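Local atomic coordinates of cysteine desulfurase (Fervidobacterium islandicum, PDB entry 6A6E), a protein that probably uses pyridoxal 5'-phosphate to strip sulfur from cysteine, leaving alanine and passing the sulfur on as a persulfide within a Suf system. Residues S319-L322 with L323-M327; G307-K310 with V311-H314. All coordinates share one frame; numbering follows the deposited sequence.

Interaction 1: S319-L322 with L323-M327; sequences SNYL and LEKMM
Tyr321 and Lys325 meet one turn apart on the last turns of an alpha-helix, in an i to i+4 pairing of a lysine chain with an aromatic ring. The backbone sets the spacing: Lys325 N donates to Tyr321 O at 3.0 Å in a nearly straight bond (171°), flanked by bonds of the same i to i+4 kind from Leu323 N to Ser319 O, Glu324 N to Asn320 O and, more bent, Met326 N to Leu322 O. The lysine can be followed outward. Its CB and CG first pass close to the tyrosine carbonyl oxygen; with CG anti to the carbonyl carbon (chi1 -67°), the chain heads back down the helix toward the ring. CG then sits over one face, 4.0 Å from the Tyr321 ring centroid and offset toward the rim, making a CH-pi contact. Further out, CE reaches the phenol end, 3.3 Å from Tyr321 OH. The tip, NZ, forms a salt bridge of 3.6 Å with Glu324 OE1, and that carboxylate lies obliquely to the ring, its plane turned 62° from it. A long flexible lysine suits this place because its CG packs on the aromatic face and its CE on the phenol end while the ammonium stays among polar partners. Tyr321 OH also bonds to Asp411 and Arg6, which should hold the ring's outer end in place. On the buried side, where apolar residues are apt, Leu322 and Met326 run side by side, with CD1 of the leucine 3.9 Å from CG of the methionine. Leu322 packs on Leu413 of helix 407-423 and Met326 on Phe348 of strand 345-350. Beyond the ring, one water joins the two polar tips, donating to Tyr321 OH and accepting from Lys325 NZ at 2.7 Å.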
ATOM      1  N   SER A 319       4.662 -15.404  26.982  1.00 27.91           N
ATOM      2  CA  SER A 319       4.712 -14.093  27.610  1.00 28.94           C
ATOM      3  C   SER A 319       4.928 -14.163  29.105  1.00 29.07           C
ATOM      4  O   SER A 319       5.707 -13.355  29.657  1.00 27.39           O
ATOM      5  CB  SER A 319       3.430 -13.278  27.387  1.00 28.63           C
ATOM      6  OG  SER A 319       3.148 -13.113  26.020  1.00 33.48           O
ATOM      7  N   ASN A 320       4.181 -15.046  29.771  1.00 27.51           N
ATOM      8  CA  ASN A 320       4.328 -15.243  31.209  1.00 28.63           C
ATOM      9  C   ASN A 320       5.722 -15.714  31.547  1.00 25.44           C
ATOM     10  O   ASN A 320       6.330 -15.168  32.415  1.00 25.58           O
ATOM     11  CB  ASN A 320       3.311 -16.218  31.742  1.00 30.32           C
ATOM     12  CG  ASN A 320       1.899 -15.700  31.578  1.00 34.14           C
ATOM     13  OD1 ASN A 320       1.674 -14.510  31.453  1.00 44.73           O
ATOM     14  ND2 ASN A 320       0.950 -16.587  31.566  1.00 34.89           N
ATOM     15  N   TYR A 321       6.227 -16.711  30.848  1.00 26.47           N
ATOM     16  CA  TYR A 321       7.617 -17.158  31.009  1.00 29.03           C
ATOM     17  C   TYR A 321       8.688 -16.054  30.738  1.00 31.13           C
ATOM     18  O   TYR A 321       9.653 -15.904  31.473  1.00 27.57           O
ATOM     19  CB  TYR A 321       7.854 -18.336  30.116  1.00 28.14           C
ATOM     20  CG  TYR A 321       9.168 -19.057  30.371  1.00 31.34           C
ATOM     21  CD1 TYR A 321       9.332 -19.966  31.466  1.00 31.64           C
ATOM     22  CD2 TYR A 321      10.217 -18.911  29.489  1.00 29.40           C
ATOM     23  CE1 TYR A 321      10.538 -20.622  31.651  1.00 32.30           C
ATOM     24  CE2 TYR A 321      11.430 -19.537  29.669  1.00 30.76           C
ATOM     25  CZ  TYR A 321      11.590 -20.410  30.738  1.00 32.95           C
ATOM     26  OH  TYR A 321      12.814 -21.041  30.808  1.00 31.08           O
ATOM     27  N   LEU A 322       8.518 -15.279  29.679  1.00 31.01           N
ATOM     28  CA  LEU A 322       9.463 -14.184  29.396  1.00 29.26           C
ATOM     29  C   LEU A 322       9.430 -13.201  30.555  1.00 27.82           C
ATOM     30  O   LEU A 322      10.485 -12.824  31.092  1.00 26.02           O
ATOM     31  CB  LEU A 322       9.104 -13.458  28.080  1.00 28.14           C
ATOM     32  CG  LEU A 322       9.851 -12.160  27.777  1.00 27.69           C
ATOM     33  CD1 LEU A 322      11.360 -12.441  27.633  1.00 30.16           C
ATOM     34  CD2 LEU A 322       9.283 -11.539  26.488  1.00 26.34           C
ATOM     35  N   LEU A 323       8.241 -12.758  30.954  1.00 24.72           N
ATOM     36  CA  LEU A 323       8.181 -11.774  32.011  1.00 28.51           C
ATOM     37  C   LEU A 323       8.734 -12.329  33.363  1.00 32.83           C
ATOM     38  O   LEU A 323       9.466 -11.634  34.044  1.00 29.82           O
ATOM     39  CB  LEU A 323       6.771 -11.286  32.154  1.00 31.45           C
ATOM     40  CG  LEU A 323       6.574 -10.094  33.089  1.00 34.32           C
ATOM     41  CD1 LEU A 323       7.046  -8.805  32.442  1.00 35.49           C
ATOM     42  CD2 LEU A 323       5.101  -9.981  33.392  1.00 33.52           C
ATOM     43  N   GLU A 324       8.435 -13.595  33.700  1.00 33.65           N
ATOM     44  CA  GLU A 324       8.990 -14.267  34.903  1.00 35.56           C
ATOM     45  C   GLU A 324      10.515 -14.289  34.916  1.00 32.91           C
ATOM     46  O   GLU A 324      11.128 -13.927  35.900  1.00 32.24           O
ATOM     47  CB  GLU A 324       8.467 -15.700  34.967  1.00 38.28           C
ATOM     48  CG  GLU A 324       8.952 -16.533  36.137  1.00 49.19           C
ATOM     49  CD  GLU A 324       8.655 -18.011  35.924  1.00 56.02           C
ATOM     50  OE1 GLU A 324       9.562 -18.740  35.460  1.00 66.14           O
ATOM     51  OE2 GLU A 324       7.507 -18.428  36.163  1.00 60.41           O
ATOM     52  N   LYS A 325      11.122 -14.756  33.825  1.00 31.76           N
ATOM     53  CA  LYS A 325      12.543 -14.840  33.752  1.00 32.20           C
ATOM     54  C   LYS A 325      13.199 -13.468  33.807  1.00 32.63           C
ATOM     55  O   LYS A 325      14.314 -13.347  34.361  1.00 27.41           O
ATOM     56  CB  LYS A 325      12.989 -15.592  32.500  1.00 33.68           C
ATOM     57  CG  LYS A 325      12.619 -17.062  32.494  1.00 39.02           C
ATOM     58  CD  LYS A 325      13.091 -17.752  33.771  1.00 40.05           C
ATOM     59  CE  LYS A 325      13.170 -19.237  33.567  1.00 45.69           C
ATOM     60  NZ  LYS A 325      12.839 -19.966  34.823  1.00 50.53           N
ATOM     61  N   MET A 326      12.543 -12.447  33.233  1.00 32.21           N
ATOM     62  CA  MET A 326      13.120 -11.112  33.208  1.00 32.99           C
ATOM     63  C   MET A 326      13.070 -10.518  34.586  1.00 35.73           C
ATOM     64  O   MET A 326      14.024  -9.880  35.006  1.00 33.33           O
ATOM     65  CB  MET A 326      12.471 -10.162  32.208  1.00 33.20           C
ATOM     66  CG  MET A 326      12.733 -10.556  30.764  1.00 32.25           C
ATOM     67  SD  MET A 326      14.421 -10.377  30.189  1.00 31.00           S
ATOM     68  CE  MET A 326      14.527  -8.641  30.495  1.00 31.14           C
ATOM     69  N   MET A 327      11.963 -10.714  35.285  1.00 38.75           N
ATOM     70  CA  MET A 327      11.816 -10.189  36.633  1.00 40.38           C
ATOM     71  C   MET A 327      12.798 -10.799  37.653  1.00 38.66           C
ATOM     72  O   MET A 327      12.984 -10.242  38.686  1.00 37.68           O
ATOM     73  CB  MET A 327      10.385 -10.371  37.143  1.00 41.65           C
ATOM     74  CG  MET A 327       9.336  -9.554  36.410  1.00 43.98           C
ATOM     75  SD  MET A 327       9.817  -7.827  36.349  1.00 50.03           S
ATOM     76  CE  MET A 327       9.399  -7.308  38.021  1.00 54.30           C
TER
HETATM   77  O   HOH W   1      13.418 -22.249  33.590  1.00 48.22           O

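Interaction 2: G307-K310 with V311-H314; sequences GFEK and VEKH
Phe308 and Val311 are brought together by their first torsions: CG of the phenylalanine stands opposite its backbone N (chi1 -167°), and CG1 of the valine is likewise trans to its own (chi1 169°). The ring then slants past the valine, and its CD1 comes to 3.9 Å from Val311 CB. The branched valine puts a methyl on each of two neighbours: CG1 by the ring, and CG2 3.5 Å from Gly307 O. That carbonyl belongs to the N-cap residue and opens the series of i to i+4 bonds by accepting from Val311 N at 3.1 Å. Gly307 has positive phi (106°), a conformation in which a side chain would jam against the preceding carbonyl.

The polar side carries charges. Glu309 bends at chi2, sending OE2 toward Lys313 NZ in a long salt bridge of 3.9 Å. Glu309 OE1 lies 3.7 Å from Glu312 OE1, a proximity of like charges probably eased by Lys313, which also pairs with Glu316, and by the bond Glu312 OE1 accepts from Lys219 N. Lys310 pairs with Glu14, while His314 bonds through NE2 to the Asn405 carbonyl oxygen and through ND1 to the Glu317 carboxylate.

Phe308 packs on Leu303 and Val311 on Ile306, both in the preceding helix 290-306, and the Phe308 ring meets Phe89 of helix 70-90 edge-to-face.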
ATOM      1  N   GLY A 307      -5.410 -23.219  14.701  1.00 26.29           N
ATOM      2  CA  GLY A 307      -6.371 -22.909  15.709  1.00 27.84           C
ATOM      3  C   GLY A 307      -5.953 -21.693  16.491  1.00 28.27           C
ATOM      4  O   GLY A 307      -4.930 -21.710  17.202  1.00 27.90           O
ATOM      5  N   PHE A 308      -6.745 -20.638  16.385  1.00 27.91           N
ATOM      6  CA  PHE A 308      -6.266 -19.346  16.804  1.00 29.82           C
ATOM      7  C   PHE A 308      -6.319 -19.202  18.325  1.00 31.12           C
ATOM      8  O   PHE A 308      -5.529 -18.445  18.898  1.00 27.77           O
ATOM      9  CB  PHE A 308      -7.043 -18.238  16.122  1.00 35.34           C
ATOM     10  CG  PHE A 308      -6.390 -16.858  16.264  1.00 29.53           C
ATOM     11  CD1 PHE A 308      -5.107 -16.632  15.780  1.00 28.26           C
ATOM     12  CD2 PHE A 308      -7.018 -15.866  16.976  1.00 26.89           C
ATOM     13  CE1 PHE A 308      -4.475 -15.382  15.968  1.00 28.05           C
ATOM     14  CE2 PHE A 308      -6.405 -14.626  17.177  1.00 30.28           C
ATOM     15  CZ  PHE A 308      -5.136 -14.380  16.661  1.00 26.95           C
ATOM     16  N   GLU A 309      -7.222 -19.932  18.985  1.00 28.31           N
ATOM     17  CA  GLU A 309      -7.210 -20.048  20.458  1.00 32.45           C
ATOM     18  C   GLU A 309      -5.917 -20.698  20.974  1.00 27.44           C
ATOM     19  O   GLU A 309      -5.369 -20.265  21.947  1.00 28.10           O
ATOM     20  CB  GLU A 309      -8.474 -20.770  21.048  1.00 40.95           C
ATOM     21  CG  GLU A 309      -8.595 -20.691  22.587  1.00 54.10           C
ATOM     22  CD  GLU A 309      -8.644 -19.248  23.157  1.00 69.65           C
ATOM     23  OE1 GLU A 309      -9.228 -18.350  22.479  1.00 78.69           O
ATOM     24  OE2 GLU A 309      -8.101 -18.994  24.277  1.00 68.93           O
ATOM     25  N   LYS A 310      -5.417 -21.708  20.303  1.00 26.65           N
ATOM     26  CA  LYS A 310      -4.136 -22.205  20.640  1.00 28.93           C
ATOM     27  C   LYS A 310      -3.026 -21.162  20.412  1.00 31.66           C
ATOM     28  O   LYS A 310      -2.091 -21.075  21.205  1.00 28.61           O
ATOM     29  CB  LYS A 310      -3.853 -23.468  19.870  1.00 34.44           C
ATOM     30  CG  LYS A 310      -4.751 -24.645  20.272  1.00 35.99           C
ATOM     31  CD  LYS A 310      -4.502 -25.811  19.334  1.00 41.24           C
ATOM     32  CE  LYS A 310      -5.023 -27.131  19.846  1.00 45.37           C
ATOM     33  NZ  LYS A 310      -4.294 -28.238  19.143  1.00 49.50           N
ATOM     34  N   VAL A 311      -3.125 -20.352  19.340  1.00 27.97           N
ATOM     35  CA  VAL A 311      -2.097 -19.350  19.064  1.00 22.90           C
ATOM     36  C   VAL A 311      -2.047 -18.407  20.248  1.00 21.86           C
ATOM     37  O   VAL A 311      -0.985 -18.127  20.770  1.00 21.00           O
ATOM     38  CB  VAL A 311      -2.369 -18.596  17.713  1.00 23.29           C
ATOM     39  CG1 VAL A 311      -1.450 -17.386  17.560  1.00 24.21           C
ATOM     40  CG2 VAL A 311      -2.190 -19.556  16.535  1.00 21.02           C
ATOM     41  N   GLU A 312      -3.218 -17.960  20.686  1.00 21.47           N
ATOM     42  CA  GLU A 312      -3.350 -17.053  21.738  1.00 22.35           C
ATOM     43  C   GLU A 312      -2.823 -17.586  23.058  1.00 28.77           C
ATOM     44  O   GLU A 312      -2.060 -16.873  23.741  1.00 27.26           O
ATOM     45  CB  GLU A 312      -4.795 -16.608  21.856  1.00 24.33           C
ATOM     46  CG  GLU A 312      -5.068 -15.720  23.037  1.00 26.05           C
ATOM     47  CD  GLU A 312      -6.515 -15.250  23.144  1.00 30.82           C
ATOM     48  OE1 GLU A 312      -7.311 -15.164  22.146  1.00 27.89           O
ATOM     49  OE2 GLU A 312      -6.853 -14.866  24.276  1.00 36.21           O
ATOM     50  N   LYS A 313      -3.195 -18.826  23.399  1.00 29.10           N
ATOM     51  CA  LYS A 313      -2.670 -19.491  24.602  1.00 31.06           C
ATOM     52  C   LYS A 313      -1.172 -19.685  24.568  1.00 27.68           C
ATOM     53  O   LYS A 313      -0.536 -19.480  25.577  1.00 25.06           O
ATOM     54  CB  LYS A 313      -3.340 -20.873  24.840  1.00 35.37           C
ATOM     55  CG  LYS A 313      -4.718 -20.814  25.483  1.00 43.88           C
ATOM     56  CD  LYS A 313      -4.572 -20.718  27.013  1.00 56.62           C
ATOM     57  CE  LYS A 313      -5.890 -20.544  27.778  1.00 64.15           C
ATOM     58  NZ  LYS A 313      -6.403 -19.137  27.741  1.00 67.70           N
ATOM     59  N   HIS A 314      -0.617 -20.114  23.432  1.00 24.82           N
ATOM     60  CA  HIS A 314       0.812 -20.304  23.309  1.00 27.61           C
ATOM     61  C   HIS A 314       1.556 -18.995  23.558  1.00 28.67           C
ATOM     62  O   HIS A 314       2.463 -18.937  24.398  1.00 23.86           O
ATOM     63  CB  HIS A 314       1.174 -20.889  21.970  1.00 30.17           C
ATOM     64  CG  HIS A 314       2.645 -20.980  21.719  1.00 31.32           C
ATOM     65  ND1 HIS A 314       3.492 -21.736  22.499  1.00 33.15           N
ATOM     66  CD2 HIS A 314       3.419 -20.454  20.738  1.00 35.09           C
ATOM     67  CE1 HIS A 314       4.720 -21.663  22.022  1.00 30.49           C
ATOM     68  NE2 HIS A 314       4.710 -20.894  20.953  1.00 31.36           N
TER

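Both contacts belong to helix 308-327: interaction 2 forms its first turns, after the glycine that separates it from helix 290-306, and interaction 1 forms its last. Their centres lie 19 Å apart, and the nearest atoms, about 5 Å apart, do not touch. Together they show the helix changing neighbours along its length. At 307-314 it packs on helices 290-306 and 70-90 and on residues near the N-terminus; at 319-327 it lies against strands 332-334 and 345-350 and helix 407-423. The helix thus runs from the packing of helices at its start to the smaller mixed sheet at its end, in this class-V aminotransferase fold, without either contact including a residue of the pyridoxal phosphate pocket.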